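Cellulose-binding protein (Saccharophagus degradans, PDB 2X32) binds long-chain polyisoprenoids, here an octaprenyl diphosphate, in a YceI-like domain, probably for transport, and is implicated in plant cell wall breakdown. Local coordinates at residues 39-44 / 174-179; 52-57 / 66-71; 88-93 / 98-103; 154-157 / 163-166. One frame throughout, in Å; residues are numbered along the deposited sequence. Where two conformers were deposited one is given.

Interaction 1. Residues 39-44 / 174-179. With OTP ((2E,6E,10E,14E,18E,22E,26E)-3,7,11,15,19,23,27,31-octamethyldotriaconta-2,6,10,14,18,22,26,30-octaenyl trihydrogen diphosphate), chain C.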
# COMPACT_ATOMS: atom_id res chain seq x y z
N GLY A 39 5.32 -0.20 -10.09
CA GLY A 39 5.04 1.21 -10.23
C GLY A 39 6.11 2.04 -10.82
O GLY A 39 7.14 1.55 -11.24
N GLY A 40 5.87 3.33 -10.81
CA GLY A 40 6.77 4.30 -11.43
C GLY A 40 6.22 5.68 -11.26
O GLY A 40 5.11 5.86 -10.73
N ILE A 41 6.98 6.65 -11.73
CA ILE A 41 6.56 8.06 -11.68
C ILE A 41 6.75 8.59 -13.09
O ILE A 41 7.86 8.53 -13.62
CB ILE A 41 7.35 8.86 -10.68
CG1 ILE A 41 7.36 8.19 -9.29
CG2 ILE A 41 6.82 10.26 -10.64
CD1 ILE A 41 8.23 8.87 -8.25
N SER A 42 5.67 9.08 -13.69
CA SER A 42 5.75 9.57 -15.06
C SER A 42 6.44 10.93 -15.10
O SER A 42 6.50 11.66 -14.12
CB SER A 42 4.36 9.69 -15.62
OG SER A 42 3.65 10.79 -15.05
N THR A 43 6.93 11.30 -16.29
CA THR A 43 7.51 12.63 -16.51
C THR A 43 6.48 13.76 -16.36
O THR A 43 6.83 14.91 -16.15
CB THR A 43 8.19 12.71 -17.84
OG1 THR A 43 7.21 12.43 -18.85
CG2 THR A 43 9.42 11.74 -17.92
N ALA A 44 5.18 13.41 -16.43
CA ALA A 44 4.09 14.34 -16.12
C ALA A 44 3.74 14.48 -14.64
O ALA A 44 2.82 15.19 -14.26
CB ALA A 44 2.87 14.00 -16.95
N LEU A 174 9.12 2.43 -0.17
CA LEU A 174 9.18 2.30 -1.62
C LEU A 174 10.47 2.92 -2.12
O LEU A 174 10.84 4.03 -1.67
CB LEU A 174 8.01 3.03 -2.26
CG LEU A 174 6.64 2.59 -1.74
CD1 LEU A 174 5.57 3.46 -2.36
CD2 LEU A 174 6.29 1.11 -1.93
N PHE A 175 11.16 2.23 -3.02
CA PHE A 175 12.37 2.78 -3.62
C PHE A 175 12.12 3.01 -5.06
O PHE A 175 11.64 2.10 -5.77
CB PHE A 175 13.50 1.77 -3.43
CG PHE A 175 13.89 1.59 -1.99
CD1 PHE A 175 14.85 2.41 -1.38
CD2 PHE A 175 13.30 0.60 -1.21
CE1 PHE A 175 15.18 2.26 -0.04
CE2 PHE A 175 13.65 0.46 0.14
CZ PHE A 175 14.56 1.28 0.71
N TYR A 176 12.34 4.24 -5.52
CA TYR A 176 12.16 4.60 -6.92
C TYR A 176 13.50 5.03 -7.50
O TYR A 176 14.30 5.71 -6.83
CB TYR A 176 11.11 5.74 -7.07
CG TYR A 176 9.69 5.36 -6.86
CD1 TYR A 176 8.91 4.88 -7.88
CD2 TYR A 176 9.08 5.47 -5.62
CE1 TYR A 176 7.57 4.55 -7.71
CE2 TYR A 176 7.77 5.12 -5.43
CZ TYR A 176 7.01 4.64 -6.48
OH TYR A 176 5.68 4.29 -6.33
N GLU A 177 13.77 4.65 -8.74
CA GLU A 177 15.05 4.85 -9.38
C GLU A 177 14.86 5.43 -10.77
O GLU A 177 14.07 4.90 -11.51
CB GLU A 177 15.66 3.47 -9.60
CG GLU A 177 16.28 2.98 -8.44
CD GLU A 177 17.80 3.23 -8.42
OE1 GLU A 177 18.35 4.05 -9.19
OE2 GLU A 177 18.39 2.65 -7.56
N ALA A 178 15.53 6.56 -10.98
CA ALA A 178 15.59 7.27 -12.26
C ALA A 178 16.61 6.65 -13.21
O ALA A 178 17.58 6.05 -12.78
CB ALA A 178 15.94 8.72 -12.02
N PRO A 179 16.39 6.80 -14.53
CA PRO A 179 17.35 6.46 -15.60
C PRO A 179 18.62 7.32 -15.60
O PRO A 179 19.53 7.09 -14.81
CB PRO A 179 16.57 6.79 -16.87
CG PRO A 179 15.16 6.69 -16.52
CD PRO A 179 15.04 7.08 -15.06
O7 OTP C . -7.63 -17.30 14.78
P2 OTP C . -7.62 -18.29 13.65
O5 OTP C . -8.71 -19.34 13.77
O6 OTP C . -6.26 -18.84 13.31
O4 OTP C . -8.12 -17.39 12.36
P1 OTP C . -7.23 -16.96 11.08
O2 OTP C . -6.40 -15.78 11.55
O3 OTP C . -6.65 -18.11 10.28
O1 OTP C . -8.23 -16.20 10.04
C40 OTP C . -8.73 -14.91 10.44
C39 OTP C . -8.29 -13.83 9.44
C37 OTP C . -7.78 -12.67 9.81
C38 OTP C . -7.50 -12.20 11.24
C36 OTP C . -7.43 -11.64 8.74
C35 OTP C . -8.36 -10.46 8.66
C34 OTP C . -7.86 -9.43 7.63
C32 OTP C . -7.99 -8.11 7.73
C33 OTP C . -8.56 -7.45 8.94
C31 OTP C . -7.36 -7.25 6.62
C30 OTP C . -8.25 -6.28 5.88
C29 OTP C . -7.47 -5.43 4.89
C27 OTP C . -7.72 -4.15 4.62
C28 OTP C . -8.90 -3.37 5.18
C26 OTP C . -6.80 -3.34 3.75
C25 OTP C . -5.54 -4.02 3.25
C24 OTP C . -4.45 -3.06 2.74
C22 OTP C . -4.18 -2.79 1.47
C23 OTP C . -4.80 -3.46 0.27
C21 OTP C . -3.12 -1.76 1.18
C20 OTP C . -3.69 -0.44 0.60
C19 OTP C . -2.62 0.59 0.25
C17 OTP C . -2.32 1.69 0.95
C18 OTP C . -3.09 2.24 2.10
C16 OTP C . -1.09 2.49 0.55
C15 OTP C . -1.42 3.91 0.15
C14 OTP C . -0.27 4.56 -0.57
C12 OTP C . 0.06 5.87 -0.46
C13 OTP C . -0.68 6.83 0.47
C11 OTP C . 1.19 6.47 -1.24
C10 OTP C . 2.07 5.57 -2.01
C9 OTP C . 3.35 6.18 -2.57
C7 OTP C . 3.59 6.50 -3.85
C8 OTP C . 2.68 6.21 -5.03
C6 OTP C . 4.90 7.18 -4.17
C5 OTP C . 4.81 8.69 -4.28
C4 OTP C . 6.10 9.33 -4.70
C2 OTP C . 6.53 10.50 -4.23
C3 OTP C . 5.85 11.42 -3.26
C1 OTP C . 7.83 11.03 -4.75
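Two torsions set up the contact between Tyr176 and Ile41: chi1 of Tyr176 (-74°) and chi1 of Ile41 (-52°) each leave the leading carbon, CG or CG1, trans to the carbonyl carbon, and the two side chains cross at about a right angle. Ile41, otherwise extended, lies over one face of the tyrosine ring. Its CD1 is 4.2 Å from the ring centroid and close to the normal, a CH-pi contact, while CG1 sits 3.9 Å from Tyr176 CD1. Gly40 comes in differently, with its N in the ring plane at the edge, 3.7 Å from Tyr176 CE1. At the far end of the ring, OH is hydrogen-bonded to the carbonyl of Gln48 on strand 46-52. That same OH lies 3.7 Å from C6 of the bound octaprenyl chain, and Leu174 CD1 meets C9 at 3.5 Å, so the lipid is met by carbon and by a hydroxyl that already has a partner. Strands 28-42 and 167-177 are not paired here; the segments 39-42 and 174-177 pass 7.8 Å apart, and the large ring spans the gap. This is the apolar, tail end of the ligand tunnel in the lipocalin-like antiparallel barrel of the YceI family.

Interaction 2. Residues 52-57 / 66-71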
# COMPACT_ATOMS: atom_id res chain seq x y z
N ASP A 52 -0.21 -6.01 -6.06
CA ASP A 52 -0.76 -7.25 -6.55
C ASP A 52 -1.46 -8.01 -5.43
O ASP A 52 -0.84 -8.56 -4.54
CB ASP A 52 0.38 -8.08 -7.14
CG ASP A 52 -0.03 -9.49 -7.56
OD1 ASP A 52 -1.23 -9.82 -7.50
OD2 ASP A 52 0.91 -10.27 -7.92
N LEU A 53 -2.80 -7.98 -5.46
CA LEU A 53 -3.54 -8.47 -4.32
C LEU A 53 -3.48 -10.00 -4.25
O LEU A 53 -3.62 -10.60 -3.16
CB LEU A 53 -4.99 -7.99 -4.38
CG LEU A 53 -5.16 -6.49 -4.29
CD1 LEU A 53 -6.61 -6.12 -4.51
CD2 LEU A 53 -4.66 -5.95 -2.92
N ASN A 54 -3.15 -10.66 -5.36
CA ASN A 54 -2.83 -12.09 -5.31
C ASN A 54 -1.53 -12.48 -4.62
O ASN A 54 -1.34 -13.64 -4.27
CB ASN A 54 -2.82 -12.70 -6.73
CG ASN A 54 -4.21 -12.88 -7.27
OD1 ASN A 54 -5.06 -13.50 -6.61
ND2 ASN A 54 -4.45 -12.34 -8.46
N SER A 55 -0.67 -11.46 -4.33
CA SER A 55 0.60 -11.71 -3.63
C SER A 55 0.50 -11.54 -2.13
O SER A 55 1.52 -11.52 -1.48
CB SER A 55 1.69 -10.81 -4.22
OG SER A 55 1.58 -9.49 -3.74
N VAL A 56 -0.70 -11.45 -1.60
CA VAL A 56 -0.91 -11.40 -0.14
C VAL A 56 -0.23 -12.59 0.48
O VAL A 56 -0.30 -13.73 0.05
CB VAL A 56 -2.42 -11.30 0.24
CG1 VAL A 56 -3.18 -12.59 -0.13
CG2 VAL A 56 -2.63 -10.82 1.73
N ASN A 57 0.45 -12.29 1.58
CA ASN A 57 1.25 -13.29 2.29
C ASN A 57 1.02 -13.08 3.77
O ASN A 57 1.55 -12.14 4.37
CB ASN A 57 2.72 -13.15 1.88
CG ASN A 57 3.57 -14.23 2.45
OD1 ASN A 57 3.19 -14.84 3.49
ND2 ASN A 57 4.72 -14.49 1.85
N ARG A 66 -8.25 -17.55 1.50
CA ARG A 66 -9.49 -16.92 1.98
C ARG A 66 -9.39 -15.40 1.76
O ARG A 66 -10.37 -14.77 1.38
CB ARG A 66 -9.74 -17.25 3.44
CG ARG A 66 -10.11 -18.71 3.67
CD ARG A 66 -10.04 -19.03 5.12
NE ARG A 66 -10.55 -20.39 5.38
CZ ARG A 66 -10.77 -20.89 6.60
NH1 ARG A 66 -10.55 -20.14 7.70
NH2 ARG A 66 -11.23 -22.13 6.73
N MET A 67 -8.22 -14.81 2.00
CA MET A 67 -8.11 -13.38 1.74
C MET A 67 -8.24 -13.06 0.25
O MET A 67 -8.93 -12.11 -0.12
CB MET A 67 -6.82 -12.82 2.32
CG MET A 67 -6.79 -12.74 3.84
SD MET A 67 -5.37 -11.75 4.25
CE MET A 67 -5.98 -10.13 3.80
N ARG A 68 -7.65 -13.84 -0.63
CA ARG A 68 -7.83 -13.59 -2.06
C ARG A 68 -9.26 -13.77 -2.52
O ARG A 68 -9.79 -12.96 -3.26
CB ARG A 68 -6.90 -14.49 -2.88
CG ARG A 68 -5.41 -14.30 -2.70
CD ARG A 68 -4.57 -15.23 -3.57
NE ARG A 68 -5.03 -16.66 -3.45
CZ ARG A 68 -4.45 -17.61 -2.72
NH1 ARG A 68 -3.35 -17.38 -2.04
NH2 ARG A 68 -4.98 -18.85 -2.68
N ASP A 69 -9.89 -14.85 -2.09
CA ASP A 69 -11.19 -15.25 -2.59
C ASP A 69 -12.35 -14.45 -2.00
O ASP A 69 -13.27 -14.07 -2.74
CB ASP A 69 -11.41 -16.74 -2.33
CG ASP A 69 -10.43 -17.62 -3.14
OD1 ASP A 69 -9.80 -17.13 -4.11
OD2 ASP A 69 -10.30 -18.80 -2.75
N TYR A 70 -12.28 -14.19 -0.72
CA TYR A 70 -13.44 -13.65 -0.01
C TYR A 70 -13.25 -12.27 0.52
O TYR A 70 -14.26 -11.60 0.78
CB TYR A 70 -13.84 -14.56 1.13
CG TYR A 70 -14.04 -15.97 0.68
CD1 TYR A 70 -14.93 -16.28 -0.35
CD2 TYR A 70 -13.32 -16.96 1.26
CE1 TYR A 70 -15.09 -17.62 -0.77
CE2 TYR A 70 -13.45 -18.25 0.86
CZ TYR A 70 -14.31 -18.58 -0.15
OH TYR A 70 -14.40 -19.95 -0.44
N LEU A 71 -12.02 -11.79 0.65
CA LEU A 71 -11.79 -10.42 1.09
C LEU A 71 -11.57 -9.51 -0.13
O LEU A 71 -12.41 -8.68 -0.45
CB LEU A 71 -10.71 -10.34 2.14
CG LEU A 71 -10.35 -8.94 2.60
CD1 LEU A 71 -11.46 -8.42 3.51
CD2 LEU A 71 -8.94 -8.97 3.25
O HOH W 1 -1.24 -15.33 -1.96
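Water 1 is held by both sides of this contact: it donates to the carbonyls of Asn54 and Val56 and accepts from the guanidinium of Arg68. Its bond to Val56 O is 2.7 Å, and that to Arg68 NH1 is 2.9 Å, with the water in the guanidinium plane at its edge. Three bonds thus grip one water, and it links the turn at 52-56 to helix 61-72 where no direct hydrogen bond does. Arg68 gets there by a bend at chi3 (-50°), which swings the guanidinium round while CG and CD stay against the turn. Arg68 CD lies 3.5 Å from Asn54 OD1, a carbon-oxygen packing contact; the oxygen's hydrogen bond is with Thr74 OG1, and the amide and guanidinium planes are 43° apart. The turn itself is tied by Asp52 O, which accepts from Ser55 N and, at 2.7 Å, from Ser55 OG. In the YceI barrel this turn links strand 46-52 to the short strand 56-57, and the helix that follows packs against helix 149-158, towards the diphosphate half of the lipid, with Leu53 and Leu71 both reaching the bound lipid. Val56 supplies the apolar part of the contact: CG1 packs 3.8 Å from Arg68 CG, and CG2 turns to Met67, 3.8 Å from SD in one of the two modelled methionine conformers. Phe34 and Phe72 also pack on Val56.

Interaction 3. Residues 88-93 / 98-103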
# COMPACT_ATOMS: atom_id res chain seq x y z
N LEU A 88 8.06 16.91 -9.48
CA LEU A 88 9.35 16.35 -9.85
C LEU A 88 10.51 17.31 -9.58
O LEU A 88 11.62 16.85 -9.31
CB LEU A 88 9.39 16.00 -11.36
CG LEU A 88 8.49 14.81 -11.77
CD1 LEU A 88 8.55 14.63 -13.27
CD2 LEU A 88 8.94 13.59 -11.13
N ALA A 89 10.29 18.62 -9.70
CA ALA A 89 11.36 19.59 -9.42
C ALA A 89 11.70 19.60 -7.93
O ALA A 89 12.84 19.76 -7.54
CB ALA A 89 11.02 20.97 -9.90
N ALA A 90 10.71 19.42 -7.05
CA ALA A 90 11.00 19.38 -5.63
C ALA A 90 11.78 18.12 -5.27
O ALA A 90 12.69 18.18 -4.47
CB ALA A 90 9.68 19.40 -4.86
N VAL A 91 11.46 17.00 -5.92
CA VAL A 91 12.23 15.75 -5.76
C VAL A 91 13.66 15.96 -6.30
O VAL A 91 14.65 15.62 -5.66
CB VAL A 91 11.54 14.58 -6.46
CG1 VAL A 91 12.42 13.35 -6.39
CG2 VAL A 91 10.14 14.34 -5.87
N ALA A 92 13.78 16.55 -7.49
CA ALA A 92 15.10 16.83 -8.08
C ALA A 92 15.96 17.72 -7.19
O ALA A 92 17.18 17.57 -7.16
CB ALA A 92 14.92 17.51 -9.43
N GLY A 93 15.32 18.65 -6.50
CA GLY A 93 16.01 19.58 -5.65
C GLY A 93 16.53 19.06 -4.33
O GLY A 93 17.32 19.75 -3.68
N GLU A 98 19.06 14.27 1.92
CA GLU A 98 18.03 15.20 2.41
C GLU A 98 16.64 14.54 2.29
O GLU A 98 16.37 13.81 1.34
CB GLU A 98 18.07 16.49 1.56
CG GLU A 98 17.10 17.65 2.00
CD GLU A 98 17.16 18.95 1.12
OE1 GLU A 98 17.93 19.09 0.12
OE2 GLU A 98 16.37 19.88 1.48
N ASP A 99 15.75 14.87 3.22
CA ASP A 99 14.35 14.48 3.15
C ASP A 99 13.44 15.68 3.03
O ASP A 99 13.85 16.83 3.23
CB ASP A 99 13.97 13.73 4.40
CG ASP A 99 13.55 14.65 5.53
OD1 ASP A 99 14.22 15.69 5.86
OD2 ASP A 99 12.56 14.34 6.11
N MET A 100 12.21 15.41 2.68
CA MET A 100 11.15 16.40 2.74
C MET A 100 9.86 15.69 3.07
O MET A 100 9.69 14.49 2.76
CB MET A 100 11.03 17.18 1.44
CG MET A 100 10.73 16.30 0.25
SD MET A 100 10.83 17.29 -1.23
CE MET A 100 10.12 16.10 -2.40
N LEU A 101 8.96 16.41 3.69
CA LEU A 101 7.58 15.97 3.94
C LEU A 101 6.71 16.45 2.79
O LEU A 101 6.77 17.65 2.40
CB LEU A 101 7.07 16.55 5.25
CG LEU A 101 7.84 16.21 6.46
CD1 LEU A 101 7.22 16.95 7.74
CD2 LEU A 101 7.88 14.70 6.63
N VAL A 102 5.84 15.58 2.30
CA VAL A 102 4.91 15.93 1.21
C VAL A 102 3.52 15.57 1.66
O VAL A 102 3.27 14.43 1.99
CB VAL A 102 5.27 15.16 -0.10
CG1 VAL A 102 4.43 15.63 -1.32
CG2 VAL A 102 6.75 15.29 -0.46
N ASP A 103 2.61 16.53 1.72
CA ASP A 103 1.20 16.31 2.05
C ASP A 103 0.50 15.95 0.74
O ASP A 103 0.52 16.78 -0.19
CB ASP A 103 0.63 17.58 2.63
CG ASP A 103 1.26 17.95 3.98
OD1 ASP A 103 1.50 17.02 4.76
OD2 ASP A 103 1.45 19.16 4.19
O HOH W 2 15.91 20.91 -1.07
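Met100 supplies the tight part of this contact, pressing the end of its side chain against the flank of helix 88-92. Its chi1 of 59° places CG between the backbone N and the carbonyl carbon, and from there the chain runs straight out from strand 99-109 in the modelled conformer, one of two. The methyl CE then sits in the corner between two helix residues, 3.9 Å from Val91 CG2 and 4.1 Å from Ala90 CB, while SD lies 3.8 Å from Ala90 O. Val91 and Met100 cross at about a right angle.

The other end is looser and wet. Gly93 and Glu98 do not bond directly; water 2 sits between them, donating to Glu98 OE2 at 2.8 Å and to Gly93 O at 3.2 Å. The glutamate, fully extended, has its OE1 hydrogen-bonded to Ala95 N in the intervening loop. Val91 also packs on Tyr9 and Ile131, which belong to other strands, and comes to about 4 Å from the bound lipid. The arrangement is that of a short helix, inserted between antiparallel strands 79-85 and 99-109, lying over the tail end of the YceI-type lipid barrel.

Interaction 4. Residues 154-157 / 163-166. With OTP ((2E,6E,10E,14E,18E,22E,26E)-3,7,11,15,19,23,27,31-octamethyldotriaconta-2,6,10,14,18,22,26,30-octaenyl trihydrogen diphosphate), chain C.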
# COMPACT_ATOMS: atom_id res chain seq x y z
N THR A 154 -16.94 -12.65 6.67
CA THR A 154 -16.76 -14.02 6.14
C THR A 154 -15.56 -14.67 6.76
O THR A 154 -15.66 -15.79 7.31
CB THR A 154 -16.64 -14.01 4.59
OG1 THR A 154 -17.86 -13.45 4.10
CG2 THR A 154 -16.41 -15.40 4.00
N LEU A 155 -14.42 -13.97 6.79
CA LEU A 155 -13.22 -14.52 7.43
C LEU A 155 -13.46 -14.82 8.91
O LEU A 155 -13.02 -15.84 9.42
CB LEU A 155 -12.05 -13.55 7.31
CG LEU A 155 -11.53 -13.28 5.89
CD1 LEU A 155 -10.40 -12.25 5.91
CD2 LEU A 155 -11.07 -14.52 5.28
N ARG A 156 -14.19 -13.93 9.59
CA ARG A 156 -14.47 -14.09 11.03
C ARG A 156 -15.28 -15.35 11.25
O ARG A 156 -14.94 -16.18 12.15
CB ARG A 156 -15.18 -12.86 11.61
CG ARG A 156 -15.34 -12.94 13.10
CD ARG A 156 -16.05 -11.73 13.65
NE ARG A 156 -17.47 -11.69 13.30
CZ ARG A 156 -18.40 -12.44 13.90
NH1 ARG A 156 -18.08 -13.34 14.82
NH2 ARG A 156 -19.67 -12.33 13.55
N ASN A 157 -16.35 -15.49 10.47
CA ASN A 157 -17.28 -16.60 10.63
C ASN A 157 -16.60 -17.92 10.24
O ASN A 157 -16.84 -18.96 10.90
CB ASN A 157 -18.57 -16.36 9.85
CG ASN A 157 -19.47 -15.33 10.52
OD1 ASN A 157 -19.96 -14.40 9.88
ND2 ASN A 157 -19.78 -15.54 11.80
N VAL A 163 -14.21 -11.47 17.20
CA VAL A 163 -13.95 -10.12 16.70
C VAL A 163 -12.72 -10.11 15.79
O VAL A 163 -11.72 -10.78 16.05
CB VAL A 163 -13.67 -9.16 17.87
CG1 VAL A 163 -12.64 -9.78 18.77
CG2 VAL A 163 -13.17 -7.81 17.40
N ILE A 164 -12.85 -9.40 14.68
CA ILE A 164 -11.70 -9.01 13.86
C ILE A 164 -11.88 -7.52 13.67
O ILE A 164 -12.95 -7.08 13.22
CB ILE A 164 -11.67 -9.71 12.50
CG1 ILE A 164 -11.52 -11.23 12.66
CG2 ILE A 164 -10.51 -9.12 11.61
CD1 ILE A 164 -11.52 -12.02 11.31
N SER A 165 -10.83 -6.73 13.94
CA SER A 165 -10.94 -5.28 13.80
C SER A 165 -11.10 -4.93 12.32
O SER A 165 -10.48 -5.55 11.44
CB SER A 165 -9.75 -4.55 14.36
OG SER A 165 -9.82 -3.17 14.02
N THR A 166 -11.89 -3.90 12.04
CA THR A 166 -12.06 -3.39 10.67
C THR A 166 -11.14 -2.24 10.32
O THR A 166 -11.21 -1.70 9.25
CB THR A 166 -13.49 -2.99 10.43
OG1 THR A 166 -13.89 -2.07 11.42
CG2 THR A 166 -14.40 -4.22 10.52
O7 OTP C . -7.63 -17.30 14.78
P2 OTP C . -7.62 -18.29 13.65
O5 OTP C . -8.71 -19.34 13.77
O6 OTP C . -6.26 -18.84 13.31
O4 OTP C . -8.12 -17.39 12.36
P1 OTP C . -7.23 -16.96 11.08
O2 OTP C . -6.40 -15.78 11.55
O3 OTP C . -6.65 -18.11 10.28
O1 OTP C . -8.23 -16.20 10.04
C40 OTP C . -8.73 -14.91 10.44
C39 OTP C . -8.29 -13.83 9.44
C37 OTP C . -7.78 -12.67 9.81
C38 OTP C . -7.50 -12.20 11.24
C36 OTP C . -7.43 -11.64 8.74
C35 OTP C . -8.36 -10.46 8.66
C34 OTP C . -7.86 -9.43 7.63
C32 OTP C . -7.99 -8.11 7.73
C33 OTP C . -8.56 -7.45 8.94
C31 OTP C . -7.36 -7.25 6.62
C30 OTP C . -8.25 -6.28 5.88
C29 OTP C . -7.47 -5.43 4.89
C27 OTP C . -7.72 -4.15 4.62
C28 OTP C . -8.90 -3.37 5.18
C26 OTP C . -6.80 -3.34 3.75
C25 OTP C . -5.54 -4.02 3.25
C24 OTP C . -4.45 -3.06 2.74
C22 OTP C . -4.18 -2.79 1.47
C23 OTP C . -4.80 -3.46 0.27
C21 OTP C . -3.12 -1.76 1.18
C20 OTP C . -3.69 -0.44 0.60
C19 OTP C . -2.62 0.59 0.25
C17 OTP C . -2.32 1.69 0.95
C18 OTP C . -3.09 2.24 2.10
C16 OTP C . -1.09 2.49 0.55
C15 OTP C . -1.42 3.91 0.15
C14 OTP C . -0.27 4.56 -0.57
C12 OTP C . 0.06 5.87 -0.46
C13 OTP C . -0.68 6.83 0.47
C11 OTP C . 1.19 6.47 -1.24
C10 OTP C . 2.07 5.57 -2.01
C9 OTP C . 3.35 6.18 -2.57
C7 OTP C . 3.59 6.50 -3.85
C8 OTP C . 2.68 6.21 -5.03
C6 OTP C . 4.90 7.18 -4.17
C5 OTP C . 4.81 8.69 -4.28
C4 OTP C . 6.10 9.33 -4.70
C2 OTP C . 6.53 10.50 -4.23
C3 OTP C . 5.85 11.42 -3.26
C1 OTP C . 7.83 11.03 -4.75
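Near the diphosphate end of the lipid pocket, helix 149-158 turns back through a short loop, and Arg156 of the helix meets Ile164 of the loop. Ile164 presses its longer branch into the helix: CD1 comes 3.6 Å from Arg156 CA and 3.8 Å from Arg156 CB, and 4.3 Å from Leu155 CB. The branch points that way because CG1 is trans to the carbonyl carbon (chi1 -63°), which leaves CG2 for the lipid. CG2 and the carbonyl O of Ser165 each lie 3.7 Å from the methyl C33 of the ligand, in the second isoprene unit from the diphosphate. Leu155 CD1 approaches the same unit, 3.9 Å from C35. In the lipocalin-like YceI barrel, helix and loop thus form two neighbouring walls of the pocket, with isoleucine bridging them, and the loop leads on into strand 167-177. Arg156 CD packs against the backbone of Val163, 4.0 Å from Val163 N. A bend at chi3 (71°) then turns the guanidinium back to local partners: NH2 forms a salt bridge with Glu153 OE2 one helical turn earlier, and NH1 donates to Leu161 O. These partners fix the charged end beside its own helix and loop, while the bound lipid takes a hydrogen bond from Lys24 NZ.

How the interactions relate
Interaction 1 joins segments 130 residues apart, and the other three lie within that span in the order 2, 3, 4. Interactions 1 to 3 reach the same curled antiparallel sheet. The contacts form two groups, 1 with 3 and 2 with 4; interactions 3 and 4 lie on opposite sides of the chain's centre. Interactions 1 and 3, with centres about 13 Å apart, touch through Leu88, which packs on Ile41 and the loop after it. Interactions 2 and 4, with centres about 15 Å apart, meet where helix 61-72 packs on helix 149-158, Arg66 against Leu155. Between interactions 1 and 4 the centres are 37 Å apart, yet both touch the lipid, its tail side and its diphosphate side, so one extended ligand spans the barrel.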